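Local coordinates for protein BamaA.19900.a (Balamuthia mandrillaris, PDB 6VZZ) that binds beta-D-glucopyranose and, as a glucokinase, probably phosphorylates glucose at the expense of ATP, at residues A[171-176]-A[366-371]; A[198-203]-A[210-215]; A[268-273]-A[306-311]. All blocks are in the same frame, centred on the assembly; numbering follows the deposited sequence.

Contact 1. Residues A[171-176]-A[366-371]; sequences WGPASS and IEDIDL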
loop_
_atom_site.group_PDB
_atom_site.type_symbol
_atom_site.label_atom_id
_atom_site.label_comp_id
_atom_site.label_asym_id
_atom_site.label_seq_id
_atom_site.Cartn_x
_atom_site.Cartn_y
_atom_site.Cartn_z
ATOM N N TRP A 171 -19.869 8.692 -5.524
ATOM C CA TRP A 171 -20.199 9.158 -4.182
ATOM C C TRP A 171 -19.008 9.924 -3.608
ATOM O O TRP A 171 -17.913 9.932 -4.177
ATOM C CB TRP A 171 -20.629 8.001 -3.276
ATOM C CG TRP A 171 -19.568 7.020 -2.847
ATOM C CD1 TRP A 171 -18.429 7.292 -2.136
ATOM C CD2 TRP A 171 -19.591 5.595 -3.026
ATOM N NE1 TRP A 171 -17.730 6.133 -1.895
ATOM C CE2 TRP A 171 -18.427 5.078 -2.423
ATOM C CE3 TRP A 171 -20.471 4.711 -3.656
ATOM C CZ2 TRP A 171 -18.126 3.719 -2.427
ATOM C CZ3 TRP A 171 -20.167 3.356 -3.662
ATOM C CH2 TRP A 171 -19.007 2.875 -3.051
ATOM N N GLY A 172 -19.248 10.596 -2.485
ATOM C CA GLY A 172 -18.222 11.346 -1.808
ATOM C C GLY A 172 -18.549 12.821 -1.688
ATOM O O GLY A 172 -19.498 13.323 -2.295
ATOM N N PRO A 173 -17.742 13.551 -0.912
ATOM C CA PRO A 173 -18.041 14.968 -0.647
ATOM C C PRO A 173 -17.852 15.877 -1.849
ATOM O O PRO A 173 -18.267 17.039 -1.797
ATOM C CB PRO A 173 -17.051 15.334 0.463
ATOM C CG PRO A 173 -16.440 14.058 0.910
ATOM C CD PRO A 173 -16.506 13.125 -0.242
ATOM N N ALA A 174 -17.226 15.396 -2.917
ATOM C CA ALA A 174 -16.986 16.186 -4.113
ATOM C C ALA A 174 -17.877 15.751 -5.267
ATOM O O ALA A 174 -17.586 16.071 -6.422
ATOM C CB ALA A 174 -15.513 16.081 -4.515
ATOM N N SER A 175 -18.945 15.004 -4.981
ATOM C CA SER A 175 -19.714 14.363 -6.040
ATOM C C SER A 175 -20.700 15.298 -6.727
ATOM O O SER A 175 -21.227 14.938 -7.778
ATOM C CB SER A 175 -20.445 13.136 -5.494
ATOM O OG SER A 175 -21.140 13.433 -4.303
ATOM N N SER A 176 -20.966 16.478 -6.182
ATOM C CA SER A 176 -21.726 17.481 -6.915
ATOM C C SER A 176 -20.841 18.359 -7.794
ATOM O O SER A 176 -21.371 19.116 -8.617
ATOM C CB SER A 176 -22.512 18.359 -5.942
ATOM O OG SER A 176 -21.704 18.659 -4.818
ATOM N N ILE A 366 -13.284 6.270 6.321
ATOM C CA ILE A 366 -13.484 6.287 4.879
ATOM C C ILE A 366 -14.835 6.874 4.489
ATOM O O ILE A 366 -15.202 6.829 3.313
ATOM C CB ILE A 366 -13.295 4.890 4.270
ATOM C CG1 ILE A 366 -14.148 3.857 5.016
ATOM C CG2 ILE A 366 -11.818 4.513 4.291
ATOM C CD1 ILE A 366 -14.063 2.447 4.442
ATOM N N GLU A 367 -15.572 7.454 5.441
ATOM C CA GLU A 367 -16.880 8.025 5.123
ATOM C C GLU A 367 -16.788 9.122 4.062
ATOM O O GLU A 367 -17.712 9.281 3.257
ATOM C CB GLU A 367 -17.542 8.558 6.397
ATOM N N ASP A 368 -15.680 9.862 4.013
ATOM C CA ASP A 368 -15.554 11.020 3.132
ATOM C C ASP A 368 -14.613 10.766 1.951
ATOM O O ASP A 368 -14.020 11.699 1.400
ATOM C CB ASP A 368 -15.107 12.241 3.938
ATOM C CG ASP A 368 -16.207 12.753 4.875
ATOM O OD1 ASP A 368 -17.358 12.935 4.401
ATOM O OD2 ASP A 368 -15.927 12.963 6.084
ATOM N N ILE A 369 -14.485 9.515 1.538
ATOM C CA ILE A 369 -13.645 9.148 0.408
ATOM C C ILE A 369 -14.457 9.304 -0.869
ATOM O O ILE A 369 -15.583 8.801 -0.960
ATOM C CB ILE A 369 -13.125 7.712 0.571
ATOM C CG1 ILE A 369 -12.187 7.648 1.779
ATOM C CG2 ILE A 369 -12.455 7.205 -0.711
ATOM C CD1 ILE A 369 -10.892 6.928 1.507
ATOM N N ASP A 370 -13.902 10.022 -1.847
ATOM C CA ASP A 370 -14.547 10.179 -3.143
ATOM C C ASP A 370 -14.360 8.923 -3.991
ATOM O O ASP A 370 -13.335 8.246 -3.921
ATOM C CB ASP A 370 -13.981 11.385 -3.902
ATOM C CG ASP A 370 -14.370 12.715 -3.287
ATOM O OD1 ASP A 370 -15.579 13.031 -3.201
ATOM O OD2 ASP A 370 -13.444 13.458 -2.891
ATOM N N LEU A 371 -15.366 8.613 -4.800
ATOM C CA LEU A 371 -15.284 7.508 -5.747
ATOM C C LEU A 371 -15.677 8.026 -7.121
ATOM O O LEU A 371 -16.762 8.598 -7.288
ATOM C CB LEU A 371 -16.179 6.337 -5.326
ATOM C CG LEU A 371 -16.410 5.244 -6.379
ATOM C CD1 LEU A 371 -15.097 4.601 -6.793
ATOM C CD2 LEU A 371 -17.395 4.187 -5.881
#
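Trp171 and Leu371 form an antiparallel beta bridge at the margin of the six-stranded mixed sheet, where outermost strand 167-171 ends beside the start of strand 370-374. Leu371 N donates to Trp171 O (2.9 Å), making this a hydrogen-bonded pair, and both side chains lie on the same face. Trp171 CG stands between the backbone N and the carbonyl carbon (chi1 71°). The indole lies against Leu371: Leu371 CD2 sits 3.4 Å from the centroid of the six-membered ring of Trp171, 8° off the normal, a CH-pi contact that suits a branched methyl on a broad aromatic face. At the indole edge, Trp171 CD1 comes to 3.4 Å from Ile369 O. The sheet belongs to the actin-like ATPase fold of the glucokinase family, and Arg354 adds a cation-pi contact to the same tryptophan. Beyond the strand, Gly172 to Ser175 make a type I turn; Gly172 has a positive phi (120°), at backbone angles where a CB would jam against the preceding carbonyl O. Its carbonyl O accepts both Ser175 N and Ser175 OG. Asp370 secures the turn from the other segment, its OD1 accepting Ala174 N (2.9 Å) through the syn lone pair, while Pro173 CG rests 3.8 Å from Asp368 CB.

Contact 2. Residues A[198-203]-A[210-215]; sequences ATLLSL and GGFQVM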
loop_
_atom_site.group_PDB
_atom_site.type_symbol
_atom_site.label_atom_id
_atom_site.label_comp_id
_atom_site.label_asym_id
_atom_site.label_seq_id
_atom_site.Cartn_x
_atom_site.Cartn_y
_atom_site.Cartn_z
ATOM N N ALA A 198 -2.696 1.155 -8.851
ATOM C CA ALA A 198 -1.612 2.107 -8.663
ATOM C C ALA A 198 -2.138 3.268 -7.824
ATOM O O ALA A 198 -3.334 3.350 -7.530
ATOM C CB ALA A 198 -1.058 2.587 -10.006
ATOM N N THR A 199 -1.249 4.176 -7.425
ATOM C CA THR A 199 -1.652 5.298 -6.584
ATOM C C THR A 199 -1.023 6.589 -7.081
ATOM O O THR A 199 0.187 6.645 -7.320
ATOM C CB THR A 199 -1.254 5.078 -5.117
ATOM O OG1 THR A 199 -1.829 3.859 -4.642
ATOM C CG2 THR A 199 -1.751 6.235 -4.238
ATOM N N LEU A 200 -1.847 7.625 -7.223
ATOM C CA LEU A 200 -1.369 8.983 -7.460
ATOM C C LEU A 200 -1.026 9.607 -6.113
ATOM O O LEU A 200 -1.898 9.735 -5.252
ATOM C CB LEU A 200 -2.432 9.805 -8.193
ATOM C CG LEU A 200 -2.673 9.501 -9.679
ATOM C CD1 LEU A 200 -4.021 10.018 -10.148
ATOM C CD2 LEU A 200 -1.561 10.102 -10.535
ATOM N N LEU A 201 0.234 9.981 -5.926
ATOM C CA LEU A 201 0.740 10.442 -4.640
ATOM C C LEU A 201 0.963 11.948 -4.647
ATOM O O LEU A 201 1.447 12.513 -5.634
ATOM C CB LEU A 201 2.063 9.748 -4.288
ATOM C CG LEU A 201 2.073 8.232 -4.099
ATOM C CD1 LEU A 201 3.483 7.724 -3.890
ATOM C CD2 LEU A 201 1.211 7.874 -2.922
ATOM N N SER A 202 0.635 12.587 -3.527
ATOM C CA SER A 202 0.977 13.982 -3.252
ATOM C C SER A 202 1.768 14.037 -1.949
ATOM O O SER A 202 1.196 14.282 -0.884
ATOM C CB SER A 202 -0.277 14.862 -3.159
ATOM O OG SER A 202 -0.669 15.324 -4.436
ATOM N N LEU A 203 3.079 13.835 -2.032
ATOM C CA LEU A 203 3.940 13.908 -0.865
ATOM C C LEU A 203 4.693 15.243 -0.847
ATOM O O LEU A 203 4.319 16.191 -1.546
ATOM C CB LEU A 203 4.884 12.704 -0.868
ATOM C CG LEU A 203 4.262 11.313 -0.972
ATOM C CD1 LEU A 203 5.247 10.351 -1.623
ATOM C CD2 LEU A 203 3.844 10.810 0.398
ATOM N N GLY A 210 4.690 19.909 -6.049
ATOM C CA GLY A 210 4.450 20.355 -7.409
ATOM C C GLY A 210 4.244 19.225 -8.403
ATOM O O GLY A 210 5.177 18.856 -9.125
ATOM N N GLY A 211 3.028 18.683 -8.440
ATOM C CA GLY A 211 2.641 17.640 -9.371
ATOM C C GLY A 211 2.160 16.386 -8.658
ATOM O O GLY A 211 2.081 16.321 -7.432
ATOM N N PHE A 212 1.830 15.377 -9.463
ATOM C CA PHE A 212 1.477 14.052 -8.968
ATOM C C PHE A 212 2.613 13.080 -9.241
ATOM O O PHE A 212 3.102 12.992 -10.371
ATOM C CB PHE A 212 0.200 13.529 -9.628
ATOM C CG PHE A 212 -1.048 13.884 -8.888
ATOM C CD1 PHE A 212 -1.164 13.614 -7.535
ATOM C CD2 PHE A 212 -2.105 14.508 -9.541
ATOM C CE1 PHE A 212 -2.318 13.955 -6.844
ATOM C CE2 PHE A 212 -3.261 14.851 -8.859
ATOM C CZ PHE A 212 -3.367 14.576 -7.511
ATOM N N GLN A 213 3.023 12.343 -8.218
ATOM C CA GLN A 213 3.934 11.225 -8.396
ATOM C C GLN A 213 3.125 9.939 -8.522
ATOM O O GLN A 213 2.094 9.773 -7.867
ATOM C CB GLN A 213 4.934 11.131 -7.239
ATOM C CG GLN A 213 5.947 12.282 -7.208
ATOM C CD GLN A 213 6.956 12.140 -6.081
ATOM O OE1 GLN A 213 6.678 12.477 -4.931
ATOM N NE2 GLN A 213 8.131 11.620 -6.406
ATOM N N VAL A 214 3.575 9.049 -9.388
ATOM C CA VAL A 214 2.910 7.776 -9.624
ATOM C C VAL A 214 3.679 6.695 -8.885
ATOM O O VAL A 214 4.911 6.612 -8.992
ATOM C CB VAL A 214 2.825 7.461 -11.127
ATOM C CG1 VAL A 214 2.102 6.139 -11.364
ATOM C CG2 VAL A 214 2.127 8.587 -11.869
ATOM N N MET A 215 2.956 5.865 -8.129
ATOM C CA MET A 215 3.562 4.686 -7.554
ATOM C C MET A 215 2.918 3.440 -8.138
ATOM O O MET A 215 1.717 3.214 -7.923
ATOM C CB MET A 215 3.442 4.680 -6.038
ATOM C CG MET A 215 4.294 3.584 -5.435
ATOM S SD MET A 215 4.097 3.371 -3.670
ATOM C CE MET A 215 5.193 1.951 -3.439
#
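Leu201 and Gln213 exchange two backbone hydrogen bonds, Leu201 N to Gln213 O at 2.7 Å and Gln213 N to Leu201 O at 3.0 Å. Two residues along, Thr199 and Met215 repeat the pattern, with Met215 N to Thr199 O at 3.0 Å and Thr199 N to Met215 O at 3.2 Å. These two hydrogen-bonded pairs flank the non-hydrogen-bonded pair Leu200 and Val214, the register of an antiparallel beta hairpin. Packing differs on its two faces. On one, Leu201 CD1 meets Met215 CB at 3.7 Å. On the other, the methyl Leu200 CD2 lies 4.2 Å from Val214 CG2 and 4.0 Å from Phe212 CB; Cys151 of helix 146-159 touches both Leu200 and Val214, a buried place suited to branched aliphatic groups. Where the strands part, Leu200 CB lies over a face of the Phe212 ring, and Leu201 O is at the ring's edge, 3.4 Å from Phe212 CD1. Gly211, poorly ordered, has backbone angles that suit glycine. The hairpin runs from the glucose site, which includes Gly194 to Gly196 and Glu218, to the subunit interface: Gln213 OE1 hydrogen-bonds NE2 of Gln213 of the second subunit, while Leu201 packs on Met215 of that subunit. This is consistent with the backbone ladder presenting Leu201, Met215 and the Gln213 amide to the second subunit.

Contact 3. Residues A[268-273]-A[306-311]; sequences ITYKWV and HKAMML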
loop_
_atom_site.group_PDB
_atom_site.type_symbol
_atom_site.label_atom_id
_atom_site.label_comp_id
_atom_site.label_asym_id
_atom_site.label_seq_id
_atom_site.Cartn_x
_atom_site.Cartn_y
_atom_site.Cartn_z
ATOM N N ILE A 268 -15.015 -17.938 -13.184
ATOM C CA ILE A 268 -14.934 -19.064 -12.257
ATOM C C ILE A 268 -15.943 -18.905 -11.123
ATOM O O ILE A 268 -16.521 -19.892 -10.656
ATOM C CB ILE A 268 -13.494 -19.253 -11.731
ATOM C CG1 ILE A 268 -13.352 -20.631 -11.082
ATOM C CG2 ILE A 268 -13.090 -18.156 -10.756
ATOM C CD1 ILE A 268 -11.966 -20.912 -10.508
ATOM N N THR A 269 -16.192 -17.667 -10.679
ATOM C CA THR A 269 -17.276 -17.429 -9.732
ATOM C C THR A 269 -18.621 -17.840 -10.326
ATOM O O THR A 269 -19.459 -18.439 -9.641
ATOM C CB THR A 269 -17.284 -15.956 -9.326
ATOM O OG1 THR A 269 -16.044 -15.642 -8.684
ATOM C CG2 THR A 269 -18.437 -15.657 -8.374
ATOM N N TYR A 270 -18.833 -17.533 -11.609
ATOM C CA TYR A 270 -20.047 -17.949 -12.304
ATOM C C TYR A 270 -20.204 -19.466 -12.290
ATOM O O TYR A 270 -21.302 -19.978 -12.042
ATOM C CB TYR A 270 -20.012 -17.418 -13.739
ATOM C CG TYR A 270 -21.285 -17.596 -14.528
ATOM C CD1 TYR A 270 -22.465 -16.965 -14.142
ATOM C CD2 TYR A 270 -21.307 -18.374 -15.679
ATOM C CE1 TYR A 270 -23.634 -17.121 -14.870
ATOM C CE2 TYR A 270 -22.468 -18.532 -16.413
ATOM C CZ TYR A 270 -23.628 -17.905 -16.005
ATOM O OH TYR A 270 -24.782 -18.059 -16.736
ATOM N N LYS A 271 -19.115 -20.205 -12.553
ATOM C CA LYS A 271 -19.204 -21.666 -12.551
ATOM C C LYS A 271 -19.501 -22.201 -11.155
ATOM O O LYS A 271 -20.169 -23.231 -11.019
ATOM C CB LYS A 271 -17.917 -22.286 -13.108
ATOM N N TRP A 272 -19.037 -21.507 -10.111
ATOM C CA TRP A 272 -19.365 -21.906 -8.744
ATOM C C TRP A 272 -20.846 -21.699 -8.448
ATOM O O TRP A 272 -21.506 -22.580 -7.885
ATOM C CB TRP A 272 -18.507 -21.128 -7.751
ATOM C CG TRP A 272 -19.005 -21.215 -6.350
ATOM C CD1 TRP A 272 -18.812 -22.243 -5.473
ATOM C CD2 TRP A 272 -19.769 -20.227 -5.649
ATOM N NE1 TRP A 272 -19.418 -21.959 -4.268
ATOM C CE2 TRP A 272 -20.013 -20.728 -4.353
ATOM C CE3 TRP A 272 -20.281 -18.973 -5.995
ATOM C CZ2 TRP A 272 -20.744 -20.016 -3.403
ATOM C CZ3 TRP A 272 -21.008 -18.268 -5.050
ATOM C CH2 TRP A 272 -21.231 -18.791 -3.768
ATOM N N VAL A 273 -21.381 -20.529 -8.810
ATOM C CA VAL A 273 -22.814 -20.280 -8.665
ATOM C C VAL A 273 -23.615 -21.380 -9.348
ATOM O O VAL A 273 -24.600 -21.885 -8.797
ATOM C CB VAL A 273 -23.175 -18.888 -9.221
ATOM C CG1 VAL A 273 -24.683 -18.754 -9.397
ATOM C CG2 VAL A 273 -22.644 -17.800 -8.312
ATOM N N HIS A 306 -26.108 -12.404 -12.199
ATOM C CA HIS A 306 -26.163 -11.356 -11.191
ATOM C C HIS A 306 -25.407 -11.763 -9.933
ATOM O O HIS A 306 -24.581 -10.999 -9.420
ATOM C CB HIS A 306 -27.623 -11.042 -10.874
ATOM C CG HIS A 306 -27.800 -9.979 -9.841
ATOM N ND1 HIS A 306 -27.845 -10.254 -8.491
ATOM C CD2 HIS A 306 -27.947 -8.639 -9.958
ATOM C CE1 HIS A 306 -28.012 -9.130 -7.820
ATOM N NE2 HIS A 306 -28.081 -8.136 -8.687
ATOM N N LYS A 307 -25.664 -12.977 -9.434
ATOM C CA LYS A 307 -25.031 -13.431 -8.198
ATOM C C LYS A 307 -23.511 -13.420 -8.321
ATOM O O LYS A 307 -22.809 -12.930 -7.428
ATOM C CB LYS A 307 -25.544 -14.829 -7.836
ATOM C CG LYS A 307 -25.089 -15.358 -6.479
ATOM C CD LYS A 307 -25.516 -14.432 -5.344
ATOM C CE LYS A 307 -25.084 -14.961 -3.972
ATOM N NZ LYS A 307 -25.392 -14.009 -2.860
ATOM N N ALA A 308 -22.987 -13.926 -9.440
ATOM C CA ALA A 308 -21.542 -13.937 -9.645
ATOM C C ALA A 308 -20.991 -12.520 -9.769
ATOM O O ALA A 308 -19.969 -12.177 -9.162
ATOM C CB ALA A 308 -21.201 -14.760 -10.884
ATOM N N MET A 309 -21.654 -11.681 -10.563
ATOM C CA MET A 309 -21.201 -10.304 -10.729
ATOM C C MET A 309 -21.241 -9.550 -9.401
ATOM O O MET A 309 -20.345 -8.755 -9.100
ATOM C CB MET A 309 -22.069 -9.609 -11.775
ATOM C CG MET A 309 -21.506 -8.329 -12.329
ATOM S SD MET A 309 -20.140 -8.654 -13.453
ATOM C CE MET A 309 -19.673 -6.993 -13.902
ATOM N N MET A 310 -22.280 -9.795 -8.598
ATOM C CA MET A 310 -22.358 -9.238 -7.252
ATOM C C MET A 310 -21.104 -9.557 -6.445
ATOM O O MET A 310 -20.491 -8.670 -5.840
ATOM C CB MET A 310 -23.600 -9.789 -6.554
ATOM C CG MET A 310 -24.062 -9.001 -5.352
ATOM S SD MET A 310 -24.449 -7.304 -5.810
ATOM C CE MET A 310 -23.027 -6.463 -5.115
ATOM N N LEU A 311 -20.715 -10.833 -6.412
ATOM C CA LEU A 311 -19.533 -11.221 -5.650
ATOM C C LEU A 311 -18.271 -10.655 -6.276
ATOM O O LEU A 311 -17.341 -10.255 -5.565
ATOM C CB LEU A 311 -19.446 -12.740 -5.556
ATOM C CG LEU A 311 -20.470 -13.372 -4.627
ATOM C CD1 LEU A 311 -20.890 -14.711 -5.164
ATOM C CD2 LEU A 311 -19.861 -13.513 -3.248
#
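Ala308 presses its CB against the backbone of Tyr270, 3.7 Å from Tyr270 CA, at the centre of a helix-helix packing contact in the glucokinase fold. Helices 263-276 and 303-327 cross steeply here: the axes of the short segments 268-273 and 306-311 approach to 8.6 Å, with N-to-C directions 133° apart. A small alanine suits this crossing because its single methyl lets the backbones draw close: the CA atoms of Tyr270 and Ala308 are 5.0 Å apart. Thr269 and Val273, one helical turn apart, both bring a methyl to the alanine. Thr269 CG2, anti to the backbone N, reaches Ala308 CB at 3.8 Å, while Thr269 OG1 is satisfied within its own helix by Gly265 O. Val273 CG2 touches Lys307 CG at 3.9 Å, an aliphatic contact that leaves the lysine's end to lead away and form a salt bridge with Glu236. Tyr270 meets the alanine methyl at its ring edge, and its OH is held by a hydrogen bond to Leu284 O. Helix 234-249 packs alongside: Leu240 touches Thr269 and Trp272, and the Tyr243 ring meets the indole edge-to-face. That indole crosses the Leu311 side chain at about a right angle, bringing Trp272 CZ3 to 3.6 Å from Leu311 CD1.

Following the chain from the N terminus, residues 171-176 open the longest loop, which contact 1 closes only when 366-371 returns beside the end of strand 167-171. Within it, contact 2 closes a short hairpin loop between 198-203 and 210-215, and contact 3 then closes a longer one between 268-273 and 306-311; these two lie in series and neither crosses the other. Contacts 1 and 2 join strands at the two margins of one six-stranded sheet, their centres about 19 Å apart, whereas contact 3 ties two helices together. Contacts 2 and 3, with centres about 35 Å apart, lie on opposite sides of the chain's centre.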